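Local coordinates for putative exported protein (Bordetella pertussis Tohama I, PDB 2PFY) that binds pyroglutamic acid as an extracytoplasmic solute receptor, probably delivering it to a tripartite ATP-independent periplasmic transporter, at residues A[264-267]-A[268-271]. Numbering follows the deposited sequence.
Sequences PLPP and QLAK
Leu265, just after strand 261-264, lays its forked end against Leu269 and Ala270 in the first turn of helix 267-287. This is a helix N-terminus with Pro266 at the N-cap and Pro267 as the first helical residue, a position that suits proline, since a first-turn N-H would have no carbonyl partner within the helix. The tight side is apolar. Leu265 CD1 packs 3.6 Å from Leu269 CD2, the two side chains crossing at about a right angle, while Leu265 CD2 sits 3.7 Å from Ala270 CB. A chi1 of -179° extends Leu265 towards the helix, and chi2 of 58° turns the fork so that each methyl meets a different residue. Phe84 and Ala202 also touch Leu265, and Leu134 packs on Leu269, the buried residue of the group. The solvent side is looser: Pro267 and Lys271 are both exposed, and the lysine chain, bent at chi3 and chi4, leads away from the turn. Gln268 bends at chi2, and its NE2 donates a hydrogen bond to Glu272 OE2. Two i to i+4 hydrogen bonds open the helix: Lys271 N donates to Pro267 O at 2.9 Å, and Ala270 N to the N-cap carbonyl, Pro266 O, at 2.7 Å with an N-H...O angle of 156°.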
ATOM      1  N   PRO A 264     -18.628  -6.602  10.986  1.00 26.31           N
ATOM      2  CA  PRO A 264     -18.523  -7.007   9.596  1.00 26.36           C
ATOM      3  C   PRO A 264     -19.077  -5.892   8.707  1.00 26.34           C
ATOM      4  O   PRO A 264     -19.613  -4.901   9.190  1.00 26.22           O
ATOM      5  CB  PRO A 264     -19.425  -8.257   9.494  1.00 27.28           C
ATOM      6  CG  PRO A 264     -19.867  -8.563  10.866  1.00 26.71           C
ATOM      7  CD  PRO A 264     -19.651  -7.377  11.726  1.00 26.01           C
ATOM      8  N   LEU A 265     -18.930  -6.065   7.412  1.00 26.55           N
ATOM      9  CA  LEU A 265     -19.360  -5.069   6.468  1.00 26.28           C
ATOM     10  C   LEU A 265     -20.906  -5.141   6.388  1.00 26.90           C
ATOM     11  O   LEU A 265     -21.460  -6.221   6.138  1.00 26.42           O
ATOM     12  CB  LEU A 265     -18.727  -5.374   5.095  1.00 26.28           C
ATOM     13  CG  LEU A 265     -19.060  -4.387   3.965  1.00 27.03           C
ATOM     14  CD1 LEU A 265     -18.637  -2.980   4.362  1.00 25.26           C
ATOM     15  CD2 LEU A 265     -18.426  -4.793   2.654  1.00 26.08           C
ATOM     16  N   PRO A 266     -21.592  -4.009   6.624  1.00 27.58           N
ATOM     17  CA  PRO A 266     -23.076  -4.001   6.517  1.00 28.48           C
ATOM     18  C   PRO A 266     -23.575  -4.262   5.070  1.00 29.61           C
ATOM     19  O   PRO A 266     -22.905  -3.865   4.105  1.00 28.83           O
ATOM     20  CB  PRO A 266     -23.455  -2.585   6.973  1.00 28.02           C
ATOM     21  CG  PRO A 266     -22.281  -2.045   7.691  1.00 29.47           C
ATOM     22  CD  PRO A 266     -21.071  -2.689   7.040  1.00 26.87           C
ATOM     23  N   PRO A 267     -24.736  -4.945   4.914  1.00 31.08           N
ATOM     24  CA  PRO A 267     -25.117  -5.398   3.564  1.00 31.14           C
ATOM     25  C   PRO A 267     -25.418  -4.304   2.549  1.00 31.73           C
ATOM     26  O   PRO A 267     -25.104  -4.481   1.379  1.00 31.03           O
ATOM     27  CB  PRO A 267     -26.338  -6.276   3.808  1.00 31.88           C
ATOM     28  CG  PRO A 267     -26.930  -5.746   5.112  1.00 32.98           C
ATOM     29  CD  PRO A 267     -25.718  -5.365   5.936  1.00 30.64           C
ATOM     30  N   GLN A 268     -26.000  -3.184   2.974  1.00 32.32           N
ATOM     31  CA  GLN A 268     -26.227  -2.088   2.030  1.00 32.93           C
ATOM     32  C   GLN A 268     -24.886  -1.480   1.603  1.00 32.39           C
ATOM     33  O   GLN A 268     -24.640  -1.296   0.424  1.00 31.99           O
ATOM     34  CB  GLN A 268     -27.144  -1.025   2.639  1.00 33.10           C
ATOM     35  CG  GLN A 268     -27.475   0.138   1.690  1.00 34.94           C
ATOM     36  CD  GLN A 268     -28.379  -0.257   0.538  1.00 34.99           C
ATOM     37  OE1 GLN A 268     -29.034  -1.299   0.566  1.00 35.29           O
ATOM     38  NE2 GLN A 268     -28.423   0.586  -0.476  1.00 36.84           N
ATOM     39  N   LEU A 269     -24.006  -1.200   2.565  1.00 32.16           N
ATOM     40  CA  LEU A 269     -22.655  -0.758   2.228  1.00 31.96           C
ATOM     41  C   LEU A 269     -21.981  -1.790   1.297  1.00 30.89           C
ATOM     42  O   LEU A 269     -21.382  -1.420   0.288  1.00 31.05           O
ATOM     43  CB  LEU A 269     -21.824  -0.492   3.501  1.00 31.95           C
ATOM     44  CG  LEU A 269     -20.573   0.375   3.289  1.00 33.57           C
ATOM     45  CD1 LEU A 269     -20.924   1.781   2.769  1.00 32.41           C
ATOM     46  CD2 LEU A 269     -19.746   0.463   4.571  1.00 32.83           C
ATOM     47  N   ALA A 270     -22.119  -3.076   1.602  1.00 30.64           N
ATOM     48  CA  ALA A 270     -21.495  -4.112   0.750  1.00 31.45           C
ATOM     49  C   ALA A 270     -21.994  -3.937  -0.676  1.00 31.80           C
ATOM     50  O   ALA A 270     -21.192  -3.844  -1.606  1.00 31.77           O
ATOM     51  CB  ALA A 270     -21.792  -5.539   1.254  1.00 30.62           C
ATOM     52  N   LYS A 271     -23.321  -3.850  -0.832  1.00 32.20           N
ATOM     53  CA  LYS A 271     -23.926  -3.645  -2.153  1.00 34.21           C
ATOM     54  C   LYS A 271     -23.383  -2.402  -2.864  1.00 32.39           C
ATOM     55  O   LYS A 271     -23.032  -2.460  -4.028  1.00 32.62           O
ATOM     56  CB  LYS A 271     -25.469  -3.552  -2.036  1.00 33.83           C
ATOM     57  CG  LYS A 271     -26.202  -4.779  -2.512  1.00 37.45           C
ATOM     58  CD  LYS A 271     -27.733  -4.659  -2.270  1.00 38.14           C
ATOM     59  CE  LYS A 271     -28.517  -4.109  -3.479  1.00 45.04           C
ATOM     60  NZ  LYS A 271     -28.369  -2.639  -3.673  1.00 48.82           N
TER